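PDB 3QGM: p-nitrophenyl phosphatase (Pho2) from Archaeoglobus fulgidus, which probably hydrolyses phosphate monoesters as a phosphatase of the haloacid dehalogenase (HAD) superfamily, and binds a divalent metal ion, here calcium. Local coordinates for residues Ala91-Thr96 and Ala108-Val113; Ala85-Asn90 and Ala118-Val123; Tyr78-Phe83 and Ile148-Asp153; Ala140-Ile145 and Trp175-Glu180. All blocks are in the same frame, centred on the assembly; numbering follows the deposited sequence.

Interaction 1: residues Ala91-Thr96 and Ala108-Val113; sequences AKVFTT and AGLEIV
Strands 92-95 and 111-112 run parallel, Lys92 pairing with Glu111 and Val93 with Ile112, and three nearly straight backbone bonds join them: Glu111 N to Ala91 O (2.9 Å), Val93 N to Glu111 O (2.8 Å) and Val113 N to Val93 O (2.8 Å). Val93 thus spends both its N-H and its C=O on this neighbour, while the backbones of Lys92 and Phe94 bond to strand 120-123. Val93 also leads the side-chain packing. Its CG1 is anti to the carbonyl carbon (chi1 -53°) and faces Leu110; the two side chains cross nearly perpendicularly, with Val93 CG1 4.1 Å from Leu110 CD1. Its CG2 meets the tip of Ile112, whose folded chain (chi2 -63°) brings CD1 to 3.3 Å from Val93 CG2, closer than two methyls normally pack. An alanine in place of Val93 would remove both methyls and would probably loosen the packing against Leu110 and Ile112. Branched residues suit this side, where Leu110 in turn packs on Leu105 and Ile84 of two helices. On the other face Lys92 and Glu111 extend alongside each other in the same direction; Lys92 NZ stays 4.1 Å from Glu111 OE1, too far for a salt bridge, so their attraction is probably modest. The aliphatic root of Lys92 packs instead on Val113, Lys92 CB lying 3.7 Å from Val113 CG2. Gly109, with the positive phi of a Schellman motif, ends helix 99-107. Strand 92-95, helix 99-107 and strand 111-112 form a beta-alpha-beta crossover at one margin of a parallel sheet.

Interaction 2: residues Ala85-Asn90 and Ala118-Val123; sequences AREKPN and AEYLVV
Tyr120 has CG anti to its carbonyl carbon (chi1 -75°), which sends the ring from the strand to the end of helix 76-87, while Glu87, with an unusual chi1 of -127°, reaches back from the last turn. The tyrosine OH donates a very short bond, 2.4 Å, from Tyr120 OH to Glu87 OE1, received on the anti lone pair of that oxygen. OE1 lies at the ring's edge, in its plane, with the carboxylate turned 32° from the ring. Its other oxygen, OE2, makes a salt bridge with Arg146, which would probably help keep Glu87 ionised. This is a helix end packed on a parallel alpha/beta sheet: tyrosine suits the place because its ring can sit among Ile84, Val93 and Ile148 while its hydroxyl reaches the polar rim. Farther out, Lys88 starts with CG anti to its N, bends at chi2 and crosses Glu119 at about a right angle. The salt bridge from Lys88 NZ to Glu119 OE1 measures 2.6 Å, although the position of that oxygen is less certain. Glu119 OE2 accepts from Lys92 N and from a water at 2.5 Å, and the same water donates to Asn90 O at 3.0 Å. The amide of Asn90 is engaged separately, its ND2 bonding to Gly109 O.

Interaction 3: residues Tyr78-Phe83 and Ile148-Asp153; sequences YATARF and IATNPD
Thr80 points from helix 76-87 at the place where strand 146-149 ends, and its CB lies 4.1 Å from Thr150 CG2. From CB the side chain forks. With chi1 at -67°, OG1 stands beside the backbone N and is hydrogen-bonded to Ala76 O, one turn back in the helix. That bond satisfies the hydroxyl in a buried place, so OG1 can rest against carbon, 3.4 Å from Thr150 CA. The other branch, CG2, is anti to the backbone N; the Thr80 and Ile148 side chains run antiparallel past each other, with Thr80 CG2 4.1 Å from Ile148 CG2. A small threonine lets the helix come close to the strand end: the Thr80 and Thr150 CA atoms are 5.8 Å apart. Here the helix packs on a face of the five-stranded parallel sheet, which belongs to a domain consistent with the alpha/beta cap of UmpH-like HAD phosphatases. Three residues on, the Phe83 ring crosses Ile148 obliquely, Phe83 CE2 lying 4.1 Å from Ile148 CD1, and the ring also touches Val183 and Val191. Beyond the strand the character becomes polar. Thr150 OG1 donates to Asn151 OD1 (2.8 Å), and Asn151 ND2 gives a nearly straight bond to Asp153 OD2 (2.9 Å), with the acceptor in the plane of the amide. Thr150 OG1 and Asp153 OD2 are also hydrogen-bonded to Ser50 and Asn48, respectively, just past strand 42-47 of the six-stranded sheet.

Interaction 4: residues Ala140-Ile145 and Trp175-Glu180; sequences ACLRGI and WMTGRE
The guanidinium of Arg179 lies edge-on to two backbone carbonyls, one in the last turn of helix 131-143 and one just beyond it. NH1 donates to both: Arg179 NH1 is 3.0 Å from Cys141 O, on a lone pair of that oxygen, and 2.8 Å from Ile145 O. NH2 grips the same Ile145 O at 3.0 Å from Arg179 NH2, though from above the carbonyl plane. All three bonds stay close to the guanidinium plane, which fixes its rotation. Cys141 O also accepts from Gly144 N in the Schellman motif that closes the helix; at the positive phi of Gly144 a CB would be jammed against the preceding carbonyl O, which calls for glycine. Cys141 O belongs to the negative end of the helix, so a positive arginine probably suits it. A leucine in place of Arg179 would lose the three bonds and would probably leave the helix end less firmly tied to 175-180. Behind the head, the chain runs along the sulfur, Arg179 CD to Cys141 SG being 3.7 Å, and the bend at chi3 (67°) beyond CD turns the head toward the carbonyls. Asp182 makes a salt bridge with NH2. The arginine's root is set by an ST turn, in which Arg179 N donates to Thr177 OG1 (3.0 Å), itself hydrogen-bonded to Leu173 O.

How the interactions relate
All four contacts belong to the domain built on the five-stranded parallel sheet, away from the calcium site of Asp14, Asp16 and Asp212. Interactions 1 and 2 are close neighbours, centres about 6 Å apart, because strands 92-95 and 120-123 are adjacent. Interactions 2 and 3 share helix 76-87 and lie about 11 Å apart, centre to centre, on adjacent strands 120-123 and 146-149. Along the chain, interaction 3 encloses interaction 2, which encloses interaction 1. Interaction 4, about 16 to 18 Å from the others between centres, has segments that alternate with those of interaction 3. Its residues touch the second subunit, so this domain takes part in the subunit contact, whereas no other chain touches the segments of interactions 1 to 3.

Interaction 1: residues Ala91-Thr96 and Ala108-Val113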
# COMPACT_ATOMS: atom_id res chain seq x y z
N ALA A 91 -14.83 -7.44 -22.50
CA ALA A 91 -13.47 -6.96 -22.22
C ALA A 91 -12.65 -8.04 -21.48
O ALA A 91 -13.21 -8.85 -20.73
CB ALA A 91 -13.49 -5.65 -21.42
N LYS A 92 -11.35 -8.04 -21.75
CA LYS A 92 -10.39 -8.94 -21.10
C LYS A 92 -9.92 -8.22 -19.82
O LYS A 92 -9.42 -7.09 -19.86
CB LYS A 92 -9.17 -9.23 -22.00
CG LYS A 92 -9.43 -9.98 -23.31
CD LYS A 92 -8.04 -10.18 -24.02
CE LYS A 92 -8.15 -10.79 -25.39
NZ LYS A 92 -9.29 -10.17 -26.06
N VAL A 93 -10.12 -8.88 -18.69
CA VAL A 93 -9.89 -8.34 -17.38
C VAL A 93 -8.94 -9.23 -16.56
O VAL A 93 -8.95 -10.47 -16.68
CB VAL A 93 -11.23 -8.13 -16.61
CG1 VAL A 93 -12.22 -7.32 -17.42
CG2 VAL A 93 -11.89 -9.46 -16.22
N PHE A 94 -8.13 -8.56 -15.73
CA PHE A 94 -7.33 -9.18 -14.68
C PHE A 94 -7.77 -8.52 -13.37
O PHE A 94 -7.91 -7.29 -13.30
CB PHE A 94 -5.85 -9.00 -14.92
CG PHE A 94 -5.00 -9.35 -13.73
CD1 PHE A 94 -4.67 -10.66 -13.48
CD2 PHE A 94 -4.63 -8.39 -12.83
CE1 PHE A 94 -3.93 -11.00 -12.37
CE2 PHE A 94 -3.90 -8.71 -11.71
CZ PHE A 94 -3.55 -10.04 -11.48
N THR A 95 -8.05 -9.35 -12.39
CA THR A 95 -8.49 -8.89 -11.08
C THR A 95 -7.62 -9.40 -9.91
O THR A 95 -7.07 -10.50 -9.98
CB THR A 95 -9.93 -9.25 -10.83
OG1 THR A 95 -10.36 -8.63 -9.63
CG2 THR A 95 -10.10 -10.82 -10.73
N THR A 96 -7.50 -8.57 -8.86
CA THR A 96 -6.84 -8.96 -7.62
C THR A 96 -7.85 -9.60 -6.66
O THR A 96 -7.49 -10.06 -5.58
CB THR A 96 -6.23 -7.75 -6.89
OG1 THR A 96 -7.26 -6.80 -6.57
CG2 THR A 96 -5.17 -7.05 -7.73
N ALA A 108 -21.08 -10.97 -16.15
CA ALA A 108 -21.30 -9.84 -17.05
C ALA A 108 -20.72 -10.07 -18.44
O ALA A 108 -20.72 -9.14 -19.26
CB ALA A 108 -20.76 -8.55 -16.44
N GLY A 109 -20.24 -11.28 -18.74
CA GLY A 109 -19.71 -11.57 -20.10
C GLY A 109 -18.23 -11.21 -20.29
O GLY A 109 -17.72 -11.30 -21.39
N LEU A 110 -17.54 -10.79 -19.22
CA LEU A 110 -16.12 -10.44 -19.33
C LEU A 110 -15.23 -11.69 -19.39
O LEU A 110 -15.61 -12.76 -18.95
CB LEU A 110 -15.67 -9.51 -18.21
CG LEU A 110 -16.53 -8.22 -18.11
CD1 LEU A 110 -16.28 -7.40 -16.81
CD2 LEU A 110 -16.43 -7.36 -19.41
N GLU A 111 -14.03 -11.53 -19.93
CA GLU A 111 -13.09 -12.64 -20.07
C GLU A 111 -11.92 -12.45 -19.12
O GLU A 111 -11.21 -11.44 -19.22
CB GLU A 111 -12.58 -12.68 -21.51
CG GLU A 111 -11.58 -13.80 -21.81
CD GLU A 111 -11.04 -13.81 -23.25
OE1 GLU A 111 -11.49 -13.00 -24.09
OE2 GLU A 111 -10.13 -14.61 -23.53
N ILE A 112 -11.70 -13.43 -18.24
CA ILE A 112 -10.64 -13.37 -17.25
C ILE A 112 -9.33 -13.83 -17.85
O ILE A 112 -9.19 -14.98 -18.28
CB ILE A 112 -10.95 -14.20 -16.00
CG1 ILE A 112 -12.35 -13.90 -15.45
CG2 ILE A 112 -9.88 -13.93 -14.88
CD1 ILE A 112 -12.53 -12.49 -14.99
N VAL A 113 -8.33 -12.94 -17.88
CA VAL A 113 -7.07 -13.28 -18.50
C VAL A 113 -5.88 -12.97 -17.59
O VAL A 113 -6.03 -12.43 -16.47
CB VAL A 113 -6.93 -12.55 -19.86
CG1 VAL A 113 -8.08 -12.99 -20.80
CG2 VAL A 113 -6.95 -11.02 -19.67

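Interaction 2: residues Ala85-Asn90 and Ala118-Val123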
# COMPACT_ATOMS: atom_id res chain seq x y z
N ALA A 85 -18.52 -3.96 -18.63
CA ALA A 85 -19.17 -4.67 -19.72
C ALA A 85 -19.90 -3.69 -20.66
O ALA A 85 -19.89 -3.85 -21.90
CB ALA A 85 -20.15 -5.65 -19.13
N ARG A 86 -20.54 -2.69 -20.06
CA ARG A 86 -21.20 -1.62 -20.83
C ARG A 86 -20.20 -0.82 -21.62
O ARG A 86 -20.42 -0.49 -22.77
CB ARG A 86 -21.93 -0.69 -19.91
CG ARG A 86 -23.16 -1.32 -19.41
CD ARG A 86 -23.78 -0.48 -18.40
NE ARG A 86 -24.76 -1.22 -17.64
CZ ARG A 86 -25.30 -0.77 -16.52
NH1 ARG A 86 -24.92 0.41 -16.03
NH2 ARG A 86 -26.21 -1.50 -15.89
N GLU A 87 -19.08 -0.51 -20.98
CA GLU A 87 -18.02 0.20 -21.62
C GLU A 87 -17.38 -0.60 -22.75
O GLU A 87 -17.01 -0.05 -23.76
CB GLU A 87 -16.92 0.51 -20.57
CG GLU A 87 -16.56 1.90 -20.52
CD GLU A 87 -15.50 2.19 -19.48
OE1 GLU A 87 -14.52 1.43 -19.34
OE2 GLU A 87 -15.67 3.22 -18.83
N LYS A 88 -17.18 -1.89 -22.51
CA LYS A 88 -16.46 -2.73 -23.45
C LYS A 88 -16.91 -4.17 -23.36
O LYS A 88 -16.37 -4.96 -22.57
CB LYS A 88 -14.94 -2.62 -23.32
CG LYS A 88 -14.24 -3.45 -24.37
CD LYS A 88 -12.98 -2.86 -24.95
CE LYS A 88 -12.42 -3.87 -25.96
NZ LYS A 88 -11.03 -3.54 -26.43
N PRO A 89 -17.92 -4.52 -24.16
CA PRO A 89 -18.45 -5.86 -24.15
C PRO A 89 -17.35 -6.88 -24.32
O PRO A 89 -16.47 -6.71 -25.15
CB PRO A 89 -19.40 -5.88 -25.34
CG PRO A 89 -19.89 -4.41 -25.40
CD PRO A 89 -18.64 -3.63 -25.11
N ASN A 90 -17.40 -7.92 -23.48
CA ASN A 90 -16.41 -9.00 -23.46
C ASN A 90 -15.01 -8.51 -23.24
O ASN A 90 -14.08 -9.13 -23.73
CB ASN A 90 -16.47 -9.83 -24.75
CG ASN A 90 -17.89 -10.13 -25.17
OD1 ASN A 90 -18.27 -9.82 -26.30
ND2 ASN A 90 -18.69 -10.72 -24.27
N ALA A 118 -4.54 -8.40 -20.09
CA ALA A 118 -5.73 -7.64 -19.70
C ALA A 118 -5.83 -6.29 -20.39
O ALA A 118 -4.83 -5.62 -20.55
CB ALA A 118 -5.73 -7.43 -18.18
N GLU A 119 -7.05 -5.88 -20.74
CA GLU A 119 -7.36 -4.49 -21.05
C GLU A 119 -7.81 -3.71 -19.80
O GLU A 119 -7.77 -2.50 -19.80
CB GLU A 119 -8.48 -4.37 -22.08
CG GLU A 119 -8.57 -5.50 -23.08
CD GLU A 119 -9.93 -5.49 -23.78
OE1 GLU A 119 -10.38 -4.36 -24.08
OE2 GLU A 119 -10.53 -6.58 -23.98
N TYR A 120 -8.30 -4.41 -18.78
CA TYR A 120 -8.72 -3.77 -17.54
C TYR A 120 -8.04 -4.43 -16.35
O TYR A 120 -7.96 -5.67 -16.26
CB TYR A 120 -10.23 -3.88 -17.34
CG TYR A 120 -11.11 -2.97 -18.19
CD1 TYR A 120 -11.31 -3.22 -19.54
CD2 TYR A 120 -11.74 -1.83 -17.62
CE1 TYR A 120 -12.11 -2.35 -20.33
CE2 TYR A 120 -12.53 -0.97 -18.40
CZ TYR A 120 -12.71 -1.25 -19.75
OH TYR A 120 -13.51 -0.45 -20.49
N LEU A 121 -7.58 -3.58 -15.43
CA LEU A 121 -7.19 -3.98 -14.11
C LEU A 121 -8.36 -3.70 -13.17
O LEU A 121 -8.80 -2.57 -13.06
CB LEU A 121 -5.91 -3.20 -13.67
CG LEU A 121 -5.48 -3.29 -12.20
CD1 LEU A 121 -5.24 -4.77 -11.78
CD2 LEU A 121 -4.21 -2.32 -11.92
N VAL A 122 -8.83 -4.73 -12.47
CA VAL A 122 -9.95 -4.66 -11.56
C VAL A 122 -9.46 -4.99 -10.14
O VAL A 122 -9.01 -6.09 -9.86
CB VAL A 122 -11.08 -5.61 -12.01
CG1 VAL A 122 -12.32 -5.45 -11.16
CG2 VAL A 122 -11.41 -5.34 -13.48
N VAL A 123 -9.46 -3.99 -9.28
CA VAL A 123 -8.89 -4.14 -7.96
C VAL A 123 -10.03 -4.32 -7.01
O VAL A 123 -10.90 -3.50 -6.94
CB VAL A 123 -8.05 -2.89 -7.61
CG1 VAL A 123 -7.89 -2.78 -6.12
CG2 VAL A 123 -6.67 -2.93 -8.32
O HOH W 1 -12.05 -7.80 -25.55

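Interaction 3: residues Tyr78-Phe83 and Ile148-Asp153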
# COMPACT_ATOMS: atom_id res chain seq x y z
N TYR A 78 -20.98 -6.64 -8.48
CA TYR A 78 -21.86 -6.57 -9.68
C TYR A 78 -21.76 -5.20 -10.39
O TYR A 78 -21.73 -5.12 -11.64
CB TYR A 78 -23.30 -6.87 -9.24
CG TYR A 78 -24.41 -6.61 -10.22
CD1 TYR A 78 -24.83 -7.62 -11.06
CD2 TYR A 78 -25.06 -5.37 -10.29
CE1 TYR A 78 -25.87 -7.44 -11.96
CE2 TYR A 78 -26.13 -5.15 -11.24
CZ TYR A 78 -26.50 -6.22 -12.06
OH TYR A 78 -27.52 -6.15 -12.99
N ALA A 79 -21.70 -4.11 -9.61
CA ALA A 79 -21.76 -2.79 -10.21
C ALA A 79 -20.51 -2.67 -11.06
O ALA A 79 -20.56 -2.16 -12.19
CB ALA A 79 -21.85 -1.64 -9.13
N THR A 80 -19.39 -3.19 -10.54
CA THR A 80 -18.11 -2.98 -11.18
C THR A 80 -18.06 -3.73 -12.50
O THR A 80 -17.59 -3.18 -13.52
CB THR A 80 -16.95 -3.44 -10.27
OG1 THR A 80 -16.89 -2.57 -9.12
CG2 THR A 80 -15.62 -3.44 -11.05
N ALA A 81 -18.54 -4.98 -12.47
CA ALA A 81 -18.58 -5.88 -13.64
C ALA A 81 -19.46 -5.30 -14.74
O ALA A 81 -19.02 -5.17 -15.89
CB ALA A 81 -19.06 -7.32 -13.25
N ARG A 82 -20.66 -4.86 -14.40
CA ARG A 82 -21.56 -4.25 -15.39
C ARG A 82 -21.06 -2.90 -15.95
O ARG A 82 -21.22 -2.64 -17.14
CB ARG A 82 -22.95 -4.06 -14.79
CG ARG A 82 -23.58 -5.35 -14.36
CD ARG A 82 -23.91 -6.33 -15.45
NE ARG A 82 -24.12 -7.67 -14.86
CZ ARG A 82 -24.79 -8.68 -15.42
NH1 ARG A 82 -25.38 -8.54 -16.62
NH2 ARG A 82 -24.90 -9.83 -14.74
N PHE A 83 -20.44 -2.08 -15.11
CA PHE A 83 -19.78 -0.87 -15.58
C PHE A 83 -18.76 -1.20 -16.71
O PHE A 83 -18.71 -0.56 -17.73
CB PHE A 83 -19.10 -0.14 -14.39
CG PHE A 83 -18.38 1.11 -14.79
CD1 PHE A 83 -19.02 2.34 -14.74
CD2 PHE A 83 -17.09 1.05 -15.30
CE1 PHE A 83 -18.35 3.51 -15.19
CE2 PHE A 83 -16.42 2.18 -15.72
CZ PHE A 83 -17.05 3.42 -15.69
N ILE A 148 -9.92 -0.00 -12.68
CA ILE A 148 -11.12 0.15 -11.92
C ILE A 148 -10.99 -0.48 -10.53
O ILE A 148 -10.46 -1.58 -10.37
CB ILE A 148 -12.30 -0.57 -12.61
CG1 ILE A 148 -12.24 -0.32 -14.12
CG2 ILE A 148 -13.61 -0.02 -12.02
CD1 ILE A 148 -12.62 1.08 -14.51
N ALA A 149 -11.52 0.20 -9.54
CA ALA A 149 -11.59 -0.38 -8.20
C ALA A 149 -13.06 -0.53 -7.78
O ALA A 149 -13.90 0.31 -8.07
CB ALA A 149 -10.81 0.46 -7.19
N THR A 150 -13.35 -1.63 -7.11
CA THR A 150 -14.67 -1.94 -6.64
C THR A 150 -15.17 -0.94 -5.62
O THR A 150 -16.33 -0.49 -5.64
CB THR A 150 -14.68 -3.38 -6.04
OG1 THR A 150 -13.64 -3.50 -5.05
CG2 THR A 150 -14.45 -4.45 -7.13
N ASN A 151 -14.28 -0.56 -4.71
CA ASN A 151 -14.65 0.30 -3.61
C ASN A 151 -13.37 0.93 -3.00
O ASN A 151 -12.29 0.37 -3.17
CB ASN A 151 -15.41 -0.50 -2.53
CG ASN A 151 -14.56 -1.53 -1.85
OD1 ASN A 151 -14.08 -2.47 -2.50
ND2 ASN A 151 -14.44 -1.44 -0.53
N PRO A 152 -13.50 2.09 -2.32
CA PRO A 152 -12.29 2.74 -1.76
C PRO A 152 -11.94 2.43 -0.32
O PRO A 152 -10.89 2.89 0.14
CB PRO A 152 -12.60 4.22 -1.85
CG PRO A 152 -14.17 4.29 -1.78
CD PRO A 152 -14.68 2.96 -2.30
N ASP A 153 -12.77 1.64 0.37
CA ASP A 153 -12.71 1.54 1.81
C ASP A 153 -11.31 1.05 2.25
O ASP A 153 -10.76 0.10 1.71
CB ASP A 153 -13.82 0.62 2.32
CG ASP A 153 -15.23 1.12 1.89
OD1 ASP A 153 -15.79 1.98 2.61
OD2 ASP A 153 -15.70 0.77 0.77

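Interaction 4: residues Ala140-Ile145 and Trp175-Glu180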
# COMPACT_ATOMS: atom_id res chain seq x y z
N ALA A 140 0.43 -4.73 -14.25
CA ALA A 140 -0.76 -4.24 -14.98
C ALA A 140 -0.93 -2.72 -14.90
O ALA A 140 -1.26 -2.00 -15.88
CB ALA A 140 -2.02 -4.94 -14.44
N CYS A 141 -0.68 -2.20 -13.71
CA CYS A 141 -0.86 -0.80 -13.46
C CYS A 141 0.21 0.02 -14.26
O CYS A 141 -0.12 1.00 -14.92
CB CYS A 141 -0.77 -0.61 -11.96
SG CYS A 141 -1.28 0.93 -11.39
N LEU A 142 1.45 -0.45 -14.26
CA LEU A 142 2.56 0.13 -15.01
C LEU A 142 2.38 0.01 -16.55
O LEU A 142 2.88 0.85 -17.26
CB LEU A 142 3.91 -0.51 -14.64
CG LEU A 142 4.57 -0.17 -13.29
CD1 LEU A 142 5.67 -1.16 -13.07
CD2 LEU A 142 5.11 1.26 -13.27
N ARG A 143 1.69 -1.02 -17.03
CA ARG A 143 1.34 -1.08 -18.46
C ARG A 143 0.38 0.03 -18.85
O ARG A 143 0.25 0.35 -20.01
CB ARG A 143 0.70 -2.40 -18.85
CG ARG A 143 1.65 -3.54 -19.02
CD ARG A 143 0.81 -4.79 -19.30
NE ARG A 143 0.05 -4.56 -20.51
CZ ARG A 143 -1.15 -5.05 -20.77
NH1 ARG A 143 -1.82 -5.83 -19.89
NH2 ARG A 143 -1.69 -4.74 -21.92
N GLY A 144 -0.34 0.59 -17.89
CA GLY A 144 -1.17 1.76 -18.14
C GLY A 144 -2.57 1.44 -18.60
O GLY A 144 -3.32 2.33 -19.01
N ILE A 145 -2.97 0.17 -18.44
CA ILE A 145 -4.34 -0.23 -18.73
C ILE A 145 -5.34 0.42 -17.79
O ILE A 145 -5.02 0.90 -16.72
CB ILE A 145 -4.48 -1.79 -18.80
CG1 ILE A 145 -4.32 -2.46 -17.43
CG2 ILE A 145 -3.41 -2.37 -19.78
CD1 ILE A 145 -4.53 -4.00 -17.45
N TRP A 175 1.30 4.32 -4.26
CA TRP A 175 2.62 4.65 -3.78
C TRP A 175 3.73 4.24 -4.72
O TRP A 175 4.70 4.99 -4.91
CB TRP A 175 2.84 4.07 -2.41
CG TRP A 175 3.99 4.59 -1.70
CD1 TRP A 175 5.23 4.06 -1.66
CD2 TRP A 175 3.98 5.69 -0.80
NE1 TRP A 175 6.03 4.80 -0.81
CE2 TRP A 175 5.27 5.79 -0.25
CE3 TRP A 175 2.99 6.58 -0.37
CZ2 TRP A 175 5.63 6.80 0.64
CZ3 TRP A 175 3.32 7.55 0.52
CH2 TRP A 175 4.65 7.66 1.02
N MSE A 176 3.56 3.08 -5.36
CA MSE A 176 4.60 2.53 -6.20
C MSE A 176 4.61 3.16 -7.59
O MSE A 176 5.65 3.25 -8.20
CB MSE A 176 4.42 1.00 -6.31
CG MSE A 176 4.72 0.26 -4.98
SE MSE A 176 4.77 -1.63 -5.34
CE MSE A 176 2.90 -1.94 -5.75
N THR A 177 3.45 3.54 -8.11
CA THR A 177 3.32 3.90 -9.55
C THR A 177 2.84 5.32 -9.78
O THR A 177 2.95 5.80 -10.89
CB THR A 177 2.29 3.06 -10.28
OG1 THR A 177 0.98 3.35 -9.75
CG2 THR A 177 2.57 1.55 -10.21
N GLY A 178 2.26 5.96 -8.76
CA GLY A 178 1.62 7.26 -8.93
C GLY A 178 0.20 7.19 -9.47
O GLY A 178 -0.47 8.19 -9.50
N ARG A 179 -0.31 6.02 -9.85
CA ARG A 179 -1.69 5.93 -10.36
C ARG A 179 -2.71 5.67 -9.27
O ARG A 179 -2.56 4.71 -8.49
CB ARG A 179 -1.84 4.77 -11.36
CG ARG A 179 -1.05 4.94 -12.60
CD ARG A 179 -1.48 3.93 -13.62
NE ARG A 179 -2.84 4.13 -14.11
CZ ARG A 179 -3.48 3.24 -14.89
NH1 ARG A 179 -2.92 2.09 -15.24
NH2 ARG A 179 -4.69 3.49 -15.32
N GLU A 180 -3.77 6.47 -9.25
CA GLU A 180 -4.99 6.10 -8.56
C GLU A 180 -5.88 5.38 -9.53
O GLU A 180 -5.63 5.42 -10.74
CB GLU A 180 -5.69 7.35 -8.06
CG GLU A 180 -4.82 8.13 -7.09
CD GLU A 180 -5.54 9.31 -6.57
OE1 GLU A 180 -6.38 9.11 -5.67
OE2 GLU A 180 -5.29 10.39 -7.10